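Local coordinates for uncharacterized protein AbaSI (Acinetobacter baumannii, PDB 4PAR) that probably cleaves DNA that contains 5-hydroxymethylcytosine, as a modification-dependent restriction endonuclease with a Vsr-like nuclease domain and an SRA-like domain, at residues Phe201-Lys206 against Leu214-Lys219; Thr221-Pro226 against Lys268-Ala273. The protein carries 3 engineered substitutions. One frame throughout, in Å; residues are numbered along the deposited sequence.

Contact 1: Phe201-Lys206 against Leu214-Lys219. With nucleotides of chain D.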
loop_
_atom_site.group_PDB
_atom_site.type_symbol
_atom_site.label_atom_id
_atom_site.label_comp_id
_atom_site.label_asym_id
_atom_site.label_seq_id
_atom_site.Cartn_x
_atom_site.Cartn_y
_atom_site.Cartn_z
ATOM N N PHE F 201 15.878 -14.877 -29.568
ATOM C CA PHE F 201 15.886 -16.093 -30.376
ATOM C C PHE F 201 15.375 -15.916 -31.814
ATOM O O PHE F 201 15.165 -16.898 -32.527
ATOM C CB PHE F 201 15.110 -17.182 -29.640
ATOM C CG PHE F 201 15.749 -17.580 -28.338
ATOM C CD1 PHE F 201 16.854 -18.417 -28.320
ATOM C CD2 PHE F 201 15.267 -17.093 -27.135
ATOM C CE1 PHE F 201 17.454 -18.775 -27.125
ATOM C CE2 PHE F 201 15.864 -17.446 -25.937
ATOM C CZ PHE F 201 16.958 -18.289 -25.933
ATOM N N GLY F 202 15.163 -14.671 -32.232
ATOM C CA GLY F 202 14.718 -14.402 -33.590
ATOM C C GLY F 202 13.324 -13.833 -33.777
ATOM O O GLY F 202 12.937 -13.512 -34.901
ATOM N N TYR F 203 12.562 -13.712 -32.696
ATOM C CA TYR F 203 11.257 -13.054 -32.761
ATOM C C TYR F 203 11.370 -11.530 -32.925
ATOM O O TYR F 203 12.332 -10.908 -32.469
ATOM C CB TYR F 203 10.430 -13.384 -31.515
ATOM C CG TYR F 203 9.611 -14.650 -31.638
ATOM C CD1 TYR F 203 8.598 -14.754 -32.585
ATOM C CD2 TYR F 203 9.839 -15.737 -30.803
ATOM C CE1 TYR F 203 7.841 -15.905 -32.705
ATOM C CE2 TYR F 203 9.087 -16.893 -30.913
ATOM C CZ TYR F 203 8.089 -16.972 -31.868
ATOM O OH TYR F 203 7.334 -18.119 -31.990
ATOM N N SER F 204 10.396 -10.949 -33.620
ATOM C CA SER F 204 10.266 -9.498 -33.768
ATOM C C SER F 204 9.261 -8.902 -32.779
ATOM O O SER F 204 8.936 -7.718 -32.864
ATOM C CB SER F 204 9.861 -9.135 -35.201
ATOM O OG SER F 204 10.942 -9.312 -36.102
ATOM N N TYR F 205 8.781 -9.730 -31.852
ATOM C CA TYR F 205 7.586 -9.450 -31.042
ATOM C C TYR F 205 7.527 -8.062 -30.404
ATOM O O TYR F 205 8.486 -7.604 -29.787
ATOM C CB TYR F 205 7.470 -10.490 -29.919
ATOM C CG TYR F 205 6.687 -11.742 -30.263
ATOM C CD1 TYR F 205 5.616 -11.699 -31.149
ATOM C CD2 TYR F 205 7.013 -12.966 -29.687
ATOM C CE1 TYR F 205 4.895 -12.843 -31.456
ATOM C CE2 TYR F 205 6.301 -14.114 -29.989
ATOM C CZ TYR F 205 5.243 -14.048 -30.873
ATOM O OH TYR F 205 4.532 -15.188 -31.174
ATOM N N LYS F 206 6.391 -7.392 -30.577
ATOM C CA LYS F 206 6.130 -6.133 -29.891
ATOM C C LYS F 206 5.682 -6.392 -28.451
ATOM O O LYS F 206 6.194 -5.784 -27.514
ATOM C CB LYS F 206 5.076 -5.320 -30.649
ATOM C CG LYS F 206 4.973 -3.861 -30.228
ATOM C CD LYS F 206 3.899 -3.132 -31.028
ATOM C CE LYS F 206 3.725 -1.694 -30.557
ATOM N NZ LYS F 206 2.522 -1.051 -31.161
ATOM N N LEU F 214 6.920 -20.708 -29.167
ATOM C CA LEU F 214 7.575 -21.651 -30.069
ATOM C C LEU F 214 8.929 -21.125 -30.543
ATOM O O LEU F 214 9.021 -20.010 -31.054
ATOM C CB LEU F 214 6.674 -21.933 -31.274
ATOM C CG LEU F 214 5.238 -22.376 -30.983
ATOM C CD1 LEU F 214 4.344 -22.130 -32.187
ATOM C CD2 LEU F 214 5.193 -23.842 -30.581
ATOM N N HIS F 215 9.976 -21.930 -30.375
ATOM C CA HIS F 215 11.313 -21.563 -30.836
ATOM C C HIS F 215 11.361 -21.510 -32.359
ATOM O O HIS F 215 11.071 -22.505 -33.025
ATOM C CB HIS F 215 12.353 -22.556 -30.309
ATOM C CG HIS F 215 13.769 -22.176 -30.611
ATOM N ND1 HIS F 215 14.848 -22.909 -30.160
ATOM C CD2 HIS F 215 14.293 -21.143 -31.316
ATOM C CE1 HIS F 215 15.967 -22.347 -30.573
ATOM N NE2 HIS F 215 15.659 -21.272 -31.277
ATOM N N PRO F 216 11.720 -20.344 -32.917
ATOM C CA PRO F 216 11.779 -20.177 -34.372
ATOM C C PRO F 216 12.754 -21.119 -35.090
ATOM O O PRO F 216 12.385 -21.723 -36.101
ATOM C CB PRO F 216 12.235 -18.723 -34.529
ATOM C CG PRO F 216 11.752 -18.048 -33.303
ATOM C CD PRO F 216 11.900 -19.064 -32.212
ATOM N N TYR F 217 13.976 -21.241 -34.578
ATOM C CA TYR F 217 15.026 -21.944 -35.310
ATOM C C TYR F 217 15.228 -23.401 -34.899
ATOM O O TYR F 217 16.032 -24.109 -35.503
ATOM C CB TYR F 217 16.345 -21.182 -35.170
ATOM C CG TYR F 217 16.374 -19.907 -35.982
ATOM C CD1 TYR F 217 17.014 -19.860 -37.215
ATOM C CD2 TYR F 217 15.745 -18.755 -35.525
ATOM C CE1 TYR F 217 17.036 -18.699 -37.966
ATOM C CE2 TYR F 217 15.762 -17.589 -36.270
ATOM C CZ TYR F 217 16.409 -17.568 -37.489
ATOM O OH TYR F 217 16.428 -16.410 -38.233
ATOM N N LYS F 218 14.499 -23.847 -33.882
ATOM C CA LYS F 218 14.549 -25.246 -33.457
ATOM C C LYS F 218 13.148 -25.742 -33.098
ATOM O O LYS F 218 12.463 -25.131 -32.277
ATOM C CB LYS F 218 15.504 -25.418 -32.268
ATOM C CG LYS F 218 16.978 -25.184 -32.593
ATOM C CD LYS F 218 17.494 -26.215 -33.589
ATOM C CE LYS F 218 18.924 -25.922 -34.016
ATOM N NZ LYS F 218 19.424 -26.937 -34.985
ATOM N N LYS F 219 12.725 -26.851 -33.701
ATOM C CA LYS F 219 11.356 -27.333 -33.514
ATOM C C LYS F 219 11.229 -28.349 -32.375
ATOM O O LYS F 219 10.127 -28.801 -32.063
ATOM C CB LYS F 219 10.818 -27.943 -34.815
ATOM C CG LYS F 219 11.430 -29.281 -35.202
ATOM C CD LYS F 219 10.687 -29.903 -36.375
ATOM C CE LYS F 219 11.264 -31.260 -36.749
ATOM N NZ LYS F 219 10.538 -31.884 -37.895
ATOM P P DA D 11 -1.404 -2.215 -29.799
ATOM O OP1 DA D 11 -0.532 -1.027 -29.937
ATOM O OP2 DA D 11 -2.688 -2.281 -30.531
ATOM O "O5'" DA D 11 -0.558 -3.519 -30.163
ATOM C "C5'" DA D 11 0.688 -3.751 -29.524
ATOM C "C4'" DA D 11 0.971 -5.239 -29.390
ATOM O "O4'" DA D 11 0.019 -5.841 -28.473
ATOM C "C3'" DA D 11 0.881 -6.046 -30.678
ATOM O "O3'" DA D 11 1.832 -7.098 -30.643
ATOM C "C2'" DA D 11 -0.548 -6.581 -30.641
ATOM C "C1'" DA D 11 -0.763 -6.809 -29.147
ATOM N N9 DA D 11 -2.150 -6.635 -28.721
ATOM C C8 DA D 11 -2.949 -5.555 -28.962
ATOM N N7 DA D 11 -4.150 -5.659 -28.448
ATOM C C5 DA D 11 -4.137 -6.889 -27.817
ATOM C C6 DA D 11 -5.116 -7.584 -27.080
ATOM N N6 DA D 11 -6.342 -7.102 -26.857
ATOM N N1 DA D 11 -4.786 -8.795 -26.583
ATOM C C2 DA D 11 -3.554 -9.269 -26.814
ATOM N N3 DA D 11 -2.549 -8.706 -27.490
ATOM C C4 DA D 11 -2.910 -7.507 -27.971
ATOM P P DG D 12 2.305 -7.825 -31.992
ATOM O OP1 DG D 12 3.783 -7.888 -31.947
ATOM O OP2 DG D 12 1.628 -7.183 -33.141
ATOM O "O5'" DG D 12 1.717 -9.303 -31.844
ATOM C "C5'" DG D 12 2.019 -10.057 -30.685
ATOM C "C4'" DG D 12 1.048 -11.210 -30.508
ATOM O "O4'" DG D 12 -0.216 -10.720 -30.001
ATOM C "C3'" DG D 12 0.733 -11.996 -31.777
ATOM O "O3'" DG D 12 0.929 -13.375 -31.524
ATOM C "C2'" DG D 12 -0.740 -11.667 -32.065
ATOM C "C1'" DG D 12 -1.273 -11.356 -30.676
ATOM N N9 DG D 12 -2.417 -10.444 -30.661
ATOM C C8 DG D 12 -2.466 -9.179 -31.193
ATOM N N7 DG D 12 -3.608 -8.576 -31.006
ATOM C C5 DG D 12 -4.367 -9.498 -30.296
ATOM C C6 DG D 12 -5.693 -9.404 -29.813
ATOM O O6 DG D 12 -6.482 -8.456 -29.922
ATOM N N1 DG D 12 -6.084 -10.564 -29.145
ATOM C C2 DG D 12 -5.286 -11.672 -28.968
ATOM N N2 DG D 12 -5.832 -12.695 -28.296
ATOM N N3 DG D 12 -4.039 -11.772 -29.417
ATOM C C4 DG D 12 -3.646 -10.651 -30.070
ATOM P P DC D 13 0.963 -14.431 -32.731
ATOM O OP1 DC D 13 2.064 -15.381 -32.455
ATOM O OP2 DC D 13 0.938 -13.675 -34.004
ATOM O "O5'" DC D 13 -0.432 -15.194 -32.586
ATOM C "C5'" DC D 13 -0.867 -15.619 -31.302
ATOM C "C4'" DC D 13 -2.311 -16.076 -31.346
ATOM O "O4'" DC D 13 -3.193 -14.934 -31.194
ATOM C "C3'" DC D 13 -2.731 -16.771 -32.646
ATOM O "O3'" DC D 13 -3.455 -17.951 -32.346
ATOM C "C2'" DC D 13 -3.617 -15.730 -33.331
ATOM C "C1'" DC D 13 -4.236 -15.046 -32.128
ATOM N N1 DC D 13 -4.787 -13.687 -32.413
ATOM C C2 DC D 13 -6.027 -13.331 -31.876
ATOM O O2 DC D 13 -6.632 -14.150 -31.177
ATOM N N3 DC D 13 -6.529 -12.097 -32.136
ATOM C C4 DC D 13 -5.841 -11.244 -32.895
ATOM N N4 DC D 13 -6.378 -10.041 -33.122
ATOM C C5 DC D 13 -4.572 -11.589 -33.453
ATOM C C6 DC D 13 -4.089 -12.811 -33.191
#
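Tyr-203 and Pro-216 form the tight part of this contact. Pro-216 CG lies over one face of the tyrosine ring, a CH-pi contact 4.0 Å from the ring centroid and displaced toward the rim. Tyr-205 CE2 covers the opposite face, so the Tyr-203 ring is clasped on both sides. Tyr-203 OH donates to Leu-214 O at 2.7 Å. The bond runs in the carbonyl plane, onto a lone pair, and fixes the end of the ring. Next to it, the edge of Phe-201 points toward the face of His-215 in a T-shaped pair with planes at 67°. Tyr-217 closes this side, its ring edge near Phe-201 O and Gly-202 CA. Gly-202 has a phi of 113°, where a CB would press on the preceding carbonyl O; with no side chain it leaves room for the Tyr-217 ring edge.

The other side is looser and faces the DNA of chain D. Tyr-205 and Lys-206 turn to it rather than to 214-219. Tyr-205 OH donates to OP1 of DC13 at 2.8 Å, and Lys-206 N donates to OP1 of DG12 at 3.0 Å. The extended Lys-206 chain reaches OP1 of DA11 with NZ, in a weak bond. Three successive phosphates are thus met. The arrangement is a phosphate-backbone contact on a loop of the SRA-like domain, consistent with binding that does not depend on base sequence.

Contact 2: Thr221-Pro226 against Lys268-Ala273; sequences TLIWFP and KRIVFA
Thr-221 to Trp-224 pair with Lys-268 to Val-271 as neighbouring parallel strands in the mixed sheet of the SRA-like domain. The strand axes are 28° apart. Backbone bonds include Trp-224 N to Ile-270 O and Phe-272 N to Trp-224 O, both 2.9 Å long. The second is nearly straight, at 170°, whereas the bond from Ile-270 N to Leu-222 O is weak.

One face of the pair carries Leu-222, Trp-224, Arg-269 and Val-271. Leu-222 and Arg-269 lie side by side and point the same way, with Leu-222 CD2 over one face of the guanidinium. Arg-269 is extended from CG to NE, and the side chain crosses that of Trp-224 obliquely. NH1 lies over the centre of the indole, a cation-pi contact with Arg-269 CZ 4.6 Å from the centroid of the six-membered ring. The guanidinium is not stacked flat: the two planes are 68° apart. Arg-269 NH1 also forms a salt bridge with Glu-247, which would help hold the charge above the ring. Pro-226 CB covers the opposite indole face, toward its rim. The proline ring meets Val-271 at about a right angle, CD to CG1.

Thr-221, Ile-223, Lys-268 and Ile-270 occupy the other face. The two isoleucines run side by side, with Ile-223 CD1 3.5 Å from Ile-270 CG2. Thr-221 and Lys-268 cross, touching through CG2 and CB, while Lys-268 NZ turns off to a salt bridge with Glu-292. Beyond the bridged residues, Phe-225 and Phe-272 again point the same way. There Phe-272 CB sits at the edge of the Phe-225 ring, 3.9 Å from CD1.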
loop_
_atom_site.group_PDB
_atom_site.type_symbol
_atom_site.label_atom_id
_atom_site.label_comp_id
_atom_site.label_asym_id
_atom_site.label_seq_id
_atom_site.Cartn_x
_atom_site.Cartn_y
_atom_site.Cartn_z
ATOM N N THR F 221 12.546 -27.531 -29.342
ATOM C CA THR F 221 12.692 -26.713 -28.137
ATOM C C THR F 221 11.574 -25.682 -27.974
ATOM O O THR F 221 11.036 -25.168 -28.954
ATOM C CB THR F 221 14.038 -25.964 -28.124
ATOM O OG1 THR F 221 14.169 -25.196 -29.326
ATOM C CG2 THR F 221 15.201 -26.939 -28.020
ATOM N N LEU F 222 11.241 -25.374 -26.723
ATOM C CA LEU F 222 10.207 -24.390 -26.420
ATOM C C LEU F 222 10.718 -23.314 -25.457
ATOM O O LEU F 222 11.339 -23.625 -24.440
ATOM C CB LEU F 222 8.975 -25.076 -25.823
ATOM C CG LEU F 222 7.792 -24.165 -25.479
ATOM C CD1 LEU F 222 7.037 -23.760 -26.739
ATOM C CD2 LEU F 222 6.858 -24.822 -24.471
ATOM N N ILE F 223 10.456 -22.051 -25.782
ATOM C CA ILE F 223 10.784 -20.956 -24.878
ATOM C C ILE F 223 9.717 -20.888 -23.800
ATOM O O ILE F 223 8.543 -20.678 -24.097
ATOM C CB ILE F 223 10.850 -19.600 -25.600
ATOM C CG1 ILE F 223 11.545 -19.732 -26.956
ATOM C CG2 ILE F 223 11.540 -18.570 -24.722
ATOM C CD1 ILE F 223 13.036 -19.859 -26.862
ATOM N N TRP F 224 10.112 -21.049 -22.545
ATOM C CA TRP F 224 9.117 -21.145 -21.488
ATOM C C TRP F 224 9.274 -20.048 -20.435
ATOM O O TRP F 224 10.387 -19.748 -20.005
ATOM C CB TRP F 224 9.195 -22.524 -20.835
ATOM C CG TRP F 224 7.987 -22.880 -20.046
ATOM C CD1 TRP F 224 6.733 -22.358 -20.182
ATOM C CD2 TRP F 224 7.915 -23.830 -18.983
ATOM N NE1 TRP F 224 5.880 -22.932 -19.270
ATOM C CE2 TRP F 224 6.582 -23.838 -18.520
ATOM C CE3 TRP F 224 8.848 -24.675 -18.375
ATOM C CZ2 TRP F 224 6.161 -24.660 -17.479
ATOM C CZ3 TRP F 224 8.430 -25.487 -17.341
ATOM C CH2 TRP F 224 7.098 -25.476 -16.904
ATOM N N PHE F 225 8.152 -19.466 -20.013
ATOM C CA PHE F 225 8.165 -18.411 -19.000
ATOM C C PHE F 225 7.301 -18.775 -17.803
ATOM O O PHE F 225 6.340 -18.074 -17.499
ATOM C CB PHE F 225 7.659 -17.090 -19.583
ATOM C CG PHE F 225 8.314 -16.704 -20.869
ATOM C CD1 PHE F 225 9.691 -16.727 -20.996
ATOM C CD2 PHE F 225 7.550 -16.323 -21.959
ATOM C CE1 PHE F 225 10.294 -16.374 -22.188
ATOM C CE2 PHE F 225 8.147 -15.971 -23.153
ATOM C CZ PHE F 225 9.520 -15.995 -23.268
ATOM N N PRO F 226 7.648 -19.866 -17.110
ATOM C CA PRO F 226 6.814 -20.321 -16.002
ATOM C C PRO F 226 7.032 -19.544 -14.711
ATOM O O PRO F 226 8.077 -18.922 -14.511
ATOM C CB PRO F 226 7.253 -21.770 -15.827
ATOM C CG PRO F 226 8.694 -21.744 -16.190
ATOM C CD PRO F 226 8.864 -20.687 -17.245
ATOM N N LYS F 268 12.310 -30.555 -25.387
ATOM C CA LYS F 268 13.236 -29.638 -24.727
ATOM C C LYS F 268 12.586 -28.287 -24.471
ATOM O O LYS F 268 11.770 -27.819 -25.264
ATOM C CB LYS F 268 14.500 -29.450 -25.564
ATOM C CG LYS F 268 15.409 -30.660 -25.619
ATOM C CD LYS F 268 16.527 -30.446 -26.625
ATOM C CE LYS F 268 17.508 -31.605 -26.613
ATOM N NZ LYS F 268 18.151 -31.753 -25.278
ATOM N N ARG F 269 12.943 -27.664 -23.353
ATOM C CA ARG F 269 12.480 -26.311 -23.074
ATOM C C ARG F 269 13.602 -25.453 -22.506
ATOM O O ARG F 269 14.243 -25.827 -21.527
ATOM C CB ARG F 269 11.295 -26.327 -22.105
ATOM C CG ARG F 269 9.985 -26.799 -22.714
ATOM C CD ARG F 269 8.841 -26.682 -21.716
ATOM N NE ARG F 269 7.589 -27.214 -22.247
ATOM C CZ ARG F 269 6.451 -27.270 -21.563
ATOM N NH1 ARG F 269 6.403 -26.826 -20.315
ATOM N NH2 ARG F 269 5.360 -27.770 -22.126
ATOM N N ILE F 270 13.847 -24.310 -23.139
ATOM C CA ILE F 270 14.738 -23.303 -22.576
ATOM C C ILE F 270 13.921 -22.417 -21.634
ATOM O O ILE F 270 12.883 -21.865 -22.018
ATOM C CB ILE F 270 15.426 -22.468 -23.682
ATOM C CG1 ILE F 270 15.808 -21.077 -23.164
ATOM C CG2 ILE F 270 14.528 -22.364 -24.901
ATOM C CD1 ILE F 270 14.898 -19.959 -23.650
ATOM N N VAL F 271 14.385 -22.291 -20.395
ATOM C CA VAL F 271 13.554 -21.707 -19.350
ATOM C C VAL F 271 13.982 -20.311 -18.901
ATOM O O VAL F 271 15.162 -20.049 -18.663
ATOM C CB VAL F 271 13.520 -22.620 -18.113
ATOM C CG1 VAL F 271 12.388 -22.213 -17.185
ATOM C CG2 VAL F 271 13.352 -24.057 -18.537
ATOM N N PHE F 272 12.999 -19.422 -18.798
ATOM C CA PHE F 272 13.164 -18.134 -18.141
ATOM C C PHE F 272 12.082 -17.971 -17.078
ATOM O O PHE F 272 10.901 -17.841 -17.398
ATOM C CB PHE F 272 13.090 -16.989 -19.149
ATOM C CG PHE F 272 14.372 -16.738 -19.882
ATOM C CD1 PHE F 272 14.788 -17.590 -20.889
ATOM C CD2 PHE F 272 15.153 -15.639 -19.575
ATOM C CE1 PHE F 272 15.966 -17.354 -21.571
ATOM C CE2 PHE F 272 16.331 -15.398 -20.254
ATOM C CZ PHE F 272 16.737 -16.257 -21.253
ATOM N N ALA F 273 12.484 -17.965 -15.813
ATOM C CA ALA F 273 11.522 -17.914 -14.720
ATOM C C ALA F 273 11.078 -16.486 -14.443
ATOM O O ALA F 273 11.890 -15.561 -14.458
ATOM C CB ALA F 273 12.114 -18.533 -13.469
#

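How the contacts relate
Following the chain from the N terminus, helix 194-200 leads into 201-206. Contact 1 then closes a short loop, and strand 212-214 ends at the first residue of 214-219. Contact 2 opens soon after, at 221-226. It closes a longer connection through helix 252-264 when strand 268-276 arrives. The two closures are in series and neither nest nor cross. The centres of contact 1 and contact 2 are about 12 Å apart, and the two contacts touch directly. His-215 ND1 and Thr-221 OG1 form a probable hydrogen bond. The ring of Phe-201 packs against Ile-223 and Ile-270. The DNA-contacting loop is thereby tied to the mixed sheet of the SRA-like domain.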